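Local coordinates for protein VP1 (Merkel cell polyomavirus, PDB 4FMH) that builds the icosahedral capsid of the virus as disulfide-linked pentamers and binds sialylated glycans, a step required for infection, at residues Y155-V169 / K186-W200. Sequence-based numbering, arbitrary orientation.
Sequences YPKTTNGGPITIETV and KAKLDKDGNYPIEVW
Y155 meets E198 and V199 with different parts of one side chain. Its hydroxyl donates to OE2 of E198 (OH to OE2 2.6 Å), which receives it on its anti lone pair, the one turned away from OE1, while CG2 of V199 lies over a ring face. Tyrosine suits this buried place because it offers both an apolar face and a polar end. P163 packs its ring against that of P196, CB of P163 3.7 Å from CG of P196, two rigid prolines crossing at about a right angle. I164 is held at both its N-H and its C=O: its N donates to O of N194 (2.8 Å), and its O accepts from NE1 of W200 (2.8 Å), lying close to the indole plane although the donor is tilted 32° from the carbonyl plane. A chi1 of -66° sets CG1 of I164 beside the backbone N and swings CG2 anti to it. This branching fits isoleucine along Y195: CB makes a CH-pi contact over the ring face, CG2 touches CE2, and CD1 lies by the hydroxyl. V169, in helix 166-170, sets CG1 3.9 Å from CH2 of W200, whose indole thus pairs an N-H for a carbonyl with broad apolar surface. The 155-165 loop and the helix start so pack largely on the loop between strands 186-189 and 200-202, outer strands of a small antiparallel sheet. OE1 of E198 is hydrogen-bonded to NE2 of H111 of a second subunit; Y155 and that histidine together would probably stabilise the buried carboxylate as an anion, linking this packing to the pentamer interface.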
ATOM      1  N   TYR B 155     -17.357 -29.255  14.900  1.00 18.24           N
ATOM      2  CA  TYR B 155     -17.832 -29.139  13.528  1.00 17.64           C
ATOM      3  C   TYR B 155     -18.865 -30.236  13.255  1.00 18.39           C
ATOM      4  O   TYR B 155     -18.807 -31.293  13.880  1.00 19.19           O
ATOM      5  CB  TYR B 155     -16.658 -29.208  12.543  1.00 17.45           C
ATOM      6  CG  TYR B 155     -15.743 -28.001  12.646  1.00 15.33           C
ATOM      7  CD1 TYR B 155     -16.079 -26.794  12.032  1.00 15.88           C
ATOM      8  CD2 TYR B 155     -14.554 -28.064  13.377  1.00 16.14           C
ATOM      9  CE1 TYR B 155     -15.248 -25.668  12.139  1.00 12.33           C
ATOM     10  CE2 TYR B 155     -13.708 -26.948  13.484  1.00 13.11           C
ATOM     11  CZ  TYR B 155     -14.065 -25.757  12.867  1.00 12.32           C
ATOM     12  OH  TYR B 155     -13.239 -24.652  12.981  1.00 13.44           O
ATOM     13  N   PRO B 156     -19.827 -29.977  12.348  1.00 18.22           N
ATOM     14  CA  PRO B 156     -20.820 -31.014  12.047  1.00 19.39           C
ATOM     15  C   PRO B 156     -20.121 -32.260  11.528  1.00 21.17           C
ATOM     16  O   PRO B 156     -19.176 -32.155  10.734  1.00 20.75           O
ATOM     17  CB  PRO B 156     -21.678 -30.383  10.947  1.00 18.28           C
ATOM     18  CG  PRO B 156     -21.432 -28.905  11.064  1.00 19.79           C
ATOM     19  CD  PRO B 156     -20.019 -28.774  11.519  1.00 17.18           C
ATOM     20  N   LYS B 157     -20.566 -33.419  12.007  1.00 22.71           N
ATOM     21  CA  LYS B 157     -19.964 -34.699  11.653  1.00 23.98           C
ATOM     22  C   LYS B 157     -20.113 -34.995  10.165  1.00 22.45           C
ATOM     23  O   LYS B 157     -21.191 -34.815   9.592  1.00 21.99           O
ATOM     24  CB  LYS B 157     -20.581 -35.831  12.480  1.00 26.79           C
ATOM     25  CG  LYS B 157     -20.061 -35.932  13.917  1.00 33.84           C
ATOM     26  CD  LYS B 157     -20.945 -35.170  14.905  1.00 42.26           C
ATOM     27  CE  LYS B 157     -20.404 -35.256  16.334  1.00 44.52           C
ATOM     28  NZ  LYS B 157     -20.377 -36.656  16.849  1.00 47.73           N
ATOM     29  N   THR B 158     -19.023 -35.439   9.546  1.00 21.32           N
ATOM     30  CA  THR B 158     -19.016 -35.814   8.127  1.00 20.72           C
ATOM     31  C   THR B 158     -20.053 -36.912   7.844  1.00 20.07           C
ATOM     32  O   THR B 158     -20.750 -36.869   6.836  1.00 19.42           O
ATOM     33  CB  THR B 158     -17.599 -36.256   7.674  1.00 21.75           C
ATOM     34  OG1 THR B 158     -16.662 -35.216   7.977  1.00 21.79           O
ATOM     35  CG2 THR B 158     -17.550 -36.545   6.179  1.00 22.14           C
ATOM     36  N   THR B 159     -20.174 -37.866   8.762  1.00 20.08           N
ATOM     37  CA  THR B 159     -21.160 -38.950   8.636  1.00 20.86           C
ATOM     38  C   THR B 159     -22.617 -38.459   8.683  1.00 21.00           C
ATOM     39  O   THR B 159     -23.518 -39.148   8.204  1.00 19.55           O
ATOM     40  CB  THR B 159     -20.935 -40.054   9.692  1.00 22.39           C
ATOM     41  OG1 THR B 159     -20.810 -39.462  10.986  1.00 22.18           O
ATOM     42  CG2 THR B 159     -19.674 -40.849   9.379  1.00 22.61           C
ATOM     43  N   ASN B 160     -22.833 -37.272   9.253  0.80 21.01           N
ATOM     44  CA  ASN B 160     -24.164 -36.662   9.319  0.80 23.51           C
ATOM     45  C   ASN B 160     -24.438 -35.668   8.181  0.80 22.98           C
ATOM     46  O   ASN B 160     -25.398 -34.901   8.239  0.80 24.12           O
ATOM     47  CB  ASN B 160     -24.372 -35.966  10.675  0.80 24.36           C
ATOM     48  CG  ASN B 160     -24.371 -36.936  11.849  0.80 28.67           C
ATOM     49  OD1 ASN B 160     -24.717 -38.110  11.713  0.80 28.93           O
ATOM     50  ND2 ASN B 160     -23.988 -36.436  13.019  0.80 32.81           N
ATOM     51  N   GLY B 161     -23.592 -35.682   7.153  1.00 21.65           N
ATOM     52  CA  GLY B 161     -23.711 -34.743   6.032  1.00 21.29           C
ATOM     53  C   GLY B 161     -22.819 -33.512   6.135  1.00 20.61           C
ATOM     54  O   GLY B 161     -22.881 -32.621   5.284  1.00 20.25           O
ATOM     55  N   GLY B 162     -21.983 -33.467   7.171  1.00 19.51           N
ATOM     56  CA  GLY B 162     -21.112 -32.315   7.418  1.00 19.30           C
ATOM     57  C   GLY B 162     -19.907 -32.238   6.495  1.00 18.35           C
ATOM     58  O   GLY B 162     -19.707 -33.110   5.652  1.00 17.56           O
ATOM     59  N   PRO B 163     -19.086 -31.188   6.650  1.00 18.00           N
ATOM     60  CA  PRO B 163     -17.867 -31.062   5.852  1.00 17.47           C
ATOM     61  C   PRO B 163     -16.758 -31.983   6.366  1.00 17.24           C
ATOM     62  O   PRO B 163     -16.902 -32.587   7.425  1.00 16.70           O
ATOM     63  CB  PRO B 163     -17.472 -29.601   6.071  1.00 16.55           C
ATOM     64  CG  PRO B 163     -17.943 -29.304   7.442  1.00 18.23           C
ATOM     65  CD  PRO B 163     -19.229 -30.077   7.611  1.00 17.18           C
ATOM     66  N   ILE B 164     -15.664 -32.083   5.618  1.00 16.90           N
ATOM     67  CA  ILE B 164     -14.492 -32.819   6.079  1.00 16.85           C
ATOM     68  C   ILE B 164     -13.611 -31.895   6.915  1.00 16.49           C
ATOM     69  O   ILE B 164     -13.158 -30.862   6.434  1.00 14.38           O
ATOM     70  CB  ILE B 164     -13.694 -33.426   4.901  1.00 18.59           C
ATOM     71  CG1 ILE B 164     -14.535 -34.507   4.207  1.00 18.29           C
ATOM     72  CG2 ILE B 164     -12.359 -34.020   5.395  1.00 16.70           C
ATOM     73  CD1 ILE B 164     -14.250 -34.649   2.740  1.00 25.67           C
ATOM     74  N   THR B 165     -13.385 -32.270   8.172  1.00 17.40           N
ATOM     75  CA  THR B 165     -12.540 -31.483   9.072  1.00 17.48           C
ATOM     76  C   THR B 165     -11.476 -32.379   9.714  1.00 17.65           C
ATOM     77  O   THR B 165     -11.330 -33.539   9.330  1.00 17.78           O
ATOM     78  CB  THR B 165     -13.376 -30.733  10.148  1.00 18.32           C
ATOM     79  OG1 THR B 165     -14.065 -31.679  10.973  1.00 18.56           O
ATOM     80  CG2 THR B 165     -14.399 -29.788   9.497  1.00 18.16           C
ATOM     81  N   ILE B 166     -10.723 -31.834  10.667  1.00 17.00           N
ATOM     82  CA  ILE B 166      -9.592 -32.545  11.260  1.00 16.92           C
ATOM     83  C   ILE B 166     -10.024 -33.838  11.962  1.00 17.71           C
ATOM     84  O   ILE B 166      -9.375 -34.878  11.812  1.00 16.94           O
ATOM     85  CB  ILE B 166      -8.757 -31.633  12.202  1.00 15.82           C
ATOM     86  CG1 ILE B 166      -8.141 -30.467  11.408  1.00 14.83           C
ATOM     87  CG2 ILE B 166      -7.656 -32.437  12.905  1.00 17.55           C
ATOM     88  CD1 ILE B 166      -7.245 -29.524  12.239  1.00 14.72           C
ATOM     89  N   GLU B 167     -11.118 -33.776  12.718  1.00 18.57           N
ATOM     90  CA  GLU B 167     -11.654 -34.974  13.376  1.00 20.94           C
ATOM     91  C   GLU B 167     -11.933 -36.091  12.354  1.00 20.63           C
ATOM     92  O   GLU B 167     -11.694 -37.269  12.635  1.00 21.16           O
ATOM     93  CB  GLU B 167     -12.911 -34.641  14.199  1.00 21.46           C
ATOM     94  CG  GLU B 167     -13.451 -35.824  15.014  1.00 29.00           C
ATOM     95  CD  GLU B 167     -14.466 -35.425  16.085  1.00 36.18           C
ATOM     96  OE1 GLU B 167     -14.663 -34.212  16.330  1.00 36.46           O
ATOM     97  OE2 GLU B 167     -15.070 -36.342  16.683  1.00 38.80           O
ATOM     98  N   THR B 168     -12.418 -35.708  11.172  1.00 19.57           N
ATOM     99  CA  THR B 168     -12.655 -36.654  10.082  1.00 20.74           C
ATOM    100  C   THR B 168     -11.390 -37.429   9.696  1.00 20.92           C
ATOM    101  O   THR B 168     -11.431 -38.647   9.558  1.00 20.56           O
ATOM    102  CB  THR B 168     -13.219 -35.957   8.818  1.00 19.02           C
ATOM    103  OG1 THR B 168     -14.223 -35.007   9.196  1.00 17.99           O
ATOM    104  CG2 THR B 168     -13.815 -36.989   7.849  1.00 18.90           C
ATOM    105  N   VAL B 169     -10.277 -36.722   9.510  1.00 20.46           N
ATOM    106  CA  VAL B 169      -9.041 -37.367   9.058  1.00 21.46           C
ATOM    107  C   VAL B 169      -8.321 -38.119  10.179  1.00 21.74           C
ATOM    108  O   VAL B 169      -7.685 -39.145   9.924  1.00 22.29           O
ATOM    109  CB  VAL B 169      -8.070 -36.386   8.325  1.00 21.26           C
ATOM    110  CG1 VAL B 169      -8.798 -35.644   7.211  1.00 20.81           C
ATOM    111  CG2 VAL B 169      -7.444 -35.399   9.292  1.00 24.15           C
ATOM    112  N   LYS B 186      -3.733 -33.755   7.952  1.00 18.04           N
ATOM    113  CA  LYS B 186      -3.540 -33.509   6.524  1.00 17.85           C
ATOM    114  C   LYS B 186      -4.685 -34.090   5.698  1.00 17.70           C
ATOM    115  O   LYS B 186      -5.348 -35.043   6.117  1.00 16.92           O
ATOM    116  CB  LYS B 186      -2.189 -34.060   6.057  1.00 18.95           C
ATOM    117  CG  LYS B 186      -0.991 -33.299   6.632  1.00 19.43           C
ATOM    118  CD  LYS B 186       0.316 -33.701   5.962  1.00 26.79           C
ATOM    119  CE  LYS B 186       1.518 -33.140   6.707  1.00 23.51           C
ATOM    120  NZ  LYS B 186       1.602 -31.675   6.593  1.00 24.88           N
ATOM    121  N   ALA B 187      -4.929 -33.492   4.538  1.00 16.15           N
ATOM    122  CA  ALA B 187      -5.989 -33.946   3.638  1.00 16.34           C
ATOM    123  C   ALA B 187      -5.676 -33.513   2.217  1.00 17.05           C
ATOM    124  O   ALA B 187      -4.749 -32.734   1.985  1.00 15.71           O
ATOM    125  CB  ALA B 187      -7.343 -33.382   4.072  1.00 16.26           C
ATOM    126  N   LYS B 188      -6.449 -34.028   1.267  1.00 17.29           N
ATOM    127  CA  LYS B 188      -6.345 -33.597  -0.120  1.00 18.33           C
ATOM    128  C   LYS B 188      -7.626 -32.888  -0.527  1.00 17.66           C
ATOM    129  O   LYS B 188      -8.719 -33.352  -0.206  1.00 18.33           O
ATOM    130  CB  LYS B 188      -6.044 -34.792  -1.029  1.00 18.87           C
ATOM    131  CG  LYS B 188      -4.789 -35.522  -0.598  1.00 22.85           C
ATOM    132  CD  LYS B 188      -4.166 -36.344  -1.692  1.00 28.34           C
ATOM    133  CE  LYS B 188      -2.822 -36.876  -1.221  1.00 30.89           C
ATOM    134  NZ  LYS B 188      -2.351 -38.027  -2.040  1.00 35.77           N
ATOM    135  N   LEU B 189      -7.490 -31.751  -1.206  1.00 16.05           N
ATOM    136  CA  LEU B 189      -8.657 -31.003  -1.674  1.00 17.49           C
ATOM    137  C   LEU B 189      -9.262 -31.688  -2.900  1.00 17.99           C
ATOM    138  O   LEU B 189      -8.903 -31.400  -4.050  1.00 16.89           O
ATOM    139  CB  LEU B 189      -8.298 -29.534  -1.952  1.00 15.48           C
ATOM    140  CG  LEU B 189      -9.402 -28.568  -2.405  1.00 18.06           C
ATOM    141  CD1 LEU B 189     -10.631 -28.595  -1.482  1.00 15.42           C
ATOM    142  CD2 LEU B 189      -8.844 -27.169  -2.510  1.00 13.41           C
ATOM    143  N   ASP B 190     -10.178 -32.612  -2.640  1.00 20.98           N
ATOM    144  CA  ASP B 190     -10.707 -33.474  -3.694  1.00 23.01           C
ATOM    145  C   ASP B 190     -12.231 -33.407  -3.827  1.00 23.67           C
ATOM    146  O   ASP B 190     -12.829 -34.181  -4.579  1.00 23.87           O
ATOM    147  CB  ASP B 190     -10.235 -34.921  -3.481  1.00 24.07           C
ATOM    148  CG  ASP B 190     -10.635 -35.485  -2.120  1.00 27.57           C
ATOM    149  OD1 ASP B 190     -11.520 -34.908  -1.449  1.00 29.93           O
ATOM    150  OD2 ASP B 190     -10.060 -36.521  -1.719  1.00 31.92           O
ATOM    151  N   LYS B 191     -12.851 -32.479  -3.099  1.00 22.71           N
ATOM    152  CA  LYS B 191     -14.302 -32.338  -3.113  1.00 24.42           C
ATOM    153  C   LYS B 191     -14.716 -30.875  -2.986  1.00 23.24           C
ATOM    154  O   LYS B 191     -14.353 -30.198  -2.020  1.00 20.94           O
ATOM    155  CB  LYS B 191     -14.912 -33.154  -1.978  1.00 26.71           C
ATOM    156  CG  LYS B 191     -16.366 -33.549  -2.175  1.00 33.65           C
ATOM    157  CD  LYS B 191     -16.984 -34.019  -0.851  1.00 39.21           C
ATOM    158  CE  LYS B 191     -16.588 -35.445  -0.446  1.00 42.06           C
ATOM    159  NZ  LYS B 191     -15.127 -35.698  -0.268  1.00 41.79           N
ATOM    160  N   ASP B 192     -15.477 -30.408  -3.974  1.00 23.74           N
ATOM    161  CA  ASP B 192     -15.974 -29.030  -4.038  1.00 23.53           C
ATOM    162  C   ASP B 192     -16.923 -28.745  -2.882  1.00 23.74           C
ATOM    163  O   ASP B 192     -17.836 -29.527  -2.610  1.00 24.45           O
ATOM    164  CB  ASP B 192     -16.677 -28.805  -5.384  1.00 24.77           C
ATOM    165  CG  ASP B 192     -17.174 -27.385  -5.571  1.00 26.41           C
ATOM    166  OD1 ASP B 192     -16.337 -26.463  -5.694  1.00 28.19           O
ATOM    167  OD2 ASP B 192     -18.408 -27.194  -5.631  1.00 26.66           O
ATOM    168  N   GLY B 193     -16.685 -27.632  -2.190  1.00 23.49           N
ATOM    169  CA  GLY B 193     -17.569 -27.172  -1.123  1.00 23.36           C
ATOM    170  C   GLY B 193     -17.653 -28.030   0.128  1.00 23.72           C
ATOM    171  O   GLY B 193     -18.657 -27.969   0.840  1.00 25.02           O
ATOM    172  N   ASN B 194     -16.607 -28.807   0.416  1.00 21.93           N
ATOM    173  CA  ASN B 194     -16.593 -29.678   1.600  1.00 21.03           C
ATOM    174  C   ASN B 194     -15.412 -29.544   2.561  1.00 18.70           C
ATOM    175  O   ASN B 194     -15.399 -30.172   3.625  1.00 18.09           O
ATOM    176  CB  ASN B 194     -16.756 -31.144   1.194  1.00 23.58           C
ATOM    177  CG  ASN B 194     -18.162 -31.644   1.402  1.00 30.58           C
ATOM    178  OD1 ASN B 194     -18.526 -32.076   2.502  1.00 32.34           O
ATOM    179  ND2 ASN B 194     -18.972 -31.590   0.346  1.00 37.43           N
ATOM    180  N   TYR B 195     -14.426 -28.734   2.194  1.00 16.43           N
ATOM    181  CA  TYR B 195     -13.274 -28.521   3.048  1.00 15.04           C
ATOM    182  C   TYR B 195     -13.322 -27.074   3.527  1.00 14.34           C
ATOM    183  O   TYR B 195     -13.078 -26.164   2.734  1.00 14.13           O
ATOM    184  CB  TYR B 195     -11.978 -28.812   2.284  1.00 14.69           C
ATOM    185  CG  TYR B 195     -11.754 -30.287   2.028  1.00 14.36           C
ATOM    186  CD1 TYR B 195     -12.274 -30.907   0.892  1.00 15.01           C
ATOM    187  CD2 TYR B 195     -11.027 -31.062   2.928  1.00 15.23           C
ATOM    188  CE1 TYR B 195     -12.073 -32.270   0.657  1.00 16.24           C
ATOM    189  CE2 TYR B 195     -10.817 -32.423   2.709  1.00 16.30           C
ATOM    190  CZ  TYR B 195     -11.345 -33.018   1.572  1.00 19.96           C
ATOM    191  OH  TYR B 195     -11.143 -34.360   1.350  1.00 19.45           O
ATOM    192  N   PRO B 196     -13.684 -26.855   4.811  1.00 13.46           N
ATOM    193  CA  PRO B 196     -13.827 -25.472   5.288  1.00 12.05           C
ATOM    194  C   PRO B 196     -12.509 -24.707   5.284  1.00 12.12           C
ATOM    195  O   PRO B 196     -11.466 -25.228   5.690  1.00 12.10           O
ATOM    196  CB  PRO B 196     -14.349 -25.631   6.722  1.00 11.89           C
ATOM    197  CG  PRO B 196     -14.990 -27.012   6.750  1.00 12.62           C
ATOM    198  CD  PRO B 196     -14.103 -27.833   5.831  1.00 12.71           C
ATOM    199  N   ILE B 197     -12.585 -23.470   4.818  1.00 11.79           N
ATOM    200  CA  ILE B 197     -11.454 -22.566   4.792  1.00 11.56           C
ATOM    201  C   ILE B 197     -10.867 -22.330   6.194  1.00 12.40           C
ATOM    202  O   ILE B 197      -9.639 -22.298   6.354  1.00 12.21           O
ATOM    203  CB  ILE B 197     -11.858 -21.246   4.107  1.00 11.56           C
ATOM    204  CG1 ILE B 197     -12.201 -21.513   2.629  1.00 10.89           C
ATOM    205  CG2 ILE B 197     -10.765 -20.171   4.260  1.00 10.44           C
ATOM    206  CD1 ILE B 197     -13.072 -20.424   1.982  1.00 11.15           C
ATOM    207  N   GLU B 198     -11.730 -22.196   7.206  1.00 10.98           N
ATOM    208  CA  GLU B 198     -11.263 -21.921   8.571  1.00 11.41           C
ATOM    209  C   GLU B 198     -10.572 -23.129   9.221  1.00 11.57           C
ATOM    210  O   GLU B 198     -10.011 -23.024  10.315  1.00 12.43           O
ATOM    211  CB  GLU B 198     -12.404 -21.400   9.461  1.00 11.20           C
ATOM    212  CG  GLU B 198     -13.350 -22.491  10.002  1.00 12.18           C
ATOM    213  CD  GLU B 198     -14.320 -21.942  11.048  1.00 16.37           C
ATOM    214  OE1 GLU B 198     -14.926 -20.881  10.792  1.00 15.38           O
ATOM    215  OE2 GLU B 198     -14.477 -22.569  12.119  1.00 16.95           O
ATOM    216  N   VAL B 199     -10.611 -24.272   8.543  1.00 12.21           N
ATOM    217  CA  VAL B 199      -9.970 -25.477   9.055  1.00 11.58           C
ATOM    218  C   VAL B 199      -8.700 -25.831   8.273  1.00 11.96           C
ATOM    219  O   VAL B 199      -7.734 -26.327   8.853  1.00 13.04           O
ATOM    220  CB  VAL B 199     -10.932 -26.689   9.026  1.00 12.14           C
ATOM    221  CG1 VAL B 199     -10.207 -27.957   9.469  1.00 10.71           C
ATOM    222  CG2 VAL B 199     -12.152 -26.433   9.901  1.00 11.66           C
ATOM    223  N   TRP B 200      -8.721 -25.584   6.962  1.00 12.19           N
ATOM    224  CA  TRP B 200      -7.700 -26.108   6.040  1.00 12.15           C
ATOM    225  C   TRP B 200      -6.979 -25.008   5.277  1.00 12.14           C
ATOM    226  O   TRP B 200      -7.608 -24.076   4.759  1.00 13.24           O
ATOM    227  CB  TRP B 200      -8.342 -27.046   5.015  1.00 11.33           C
ATOM    228  CG  TRP B 200      -9.042 -28.236   5.593  1.00 11.82           C
ATOM    229  CD1 TRP B 200     -10.388 -28.426   5.685  1.00 11.38           C
ATOM    230  CD2 TRP B 200      -8.431 -29.407   6.151  1.00 12.42           C
ATOM    231  NE1 TRP B 200     -10.657 -29.638   6.276  1.00 12.22           N
ATOM    232  CE2 TRP B 200      -9.474 -30.265   6.563  1.00 12.06           C
ATOM    233  CE3 TRP B 200      -7.102 -29.815   6.336  1.00 12.93           C
ATOM    234  CZ2 TRP B 200      -9.234 -31.516   7.153  1.00 12.81           C
ATOM    235  CZ3 TRP B 200      -6.862 -31.053   6.931  1.00 13.06           C
ATOM    236  CH2 TRP B 200      -7.927 -31.884   7.335  1.00 14.12           C
TER
HETATM  237  O   HOH W   1     -20.727 -30.325   3.879  1.00 31.50           O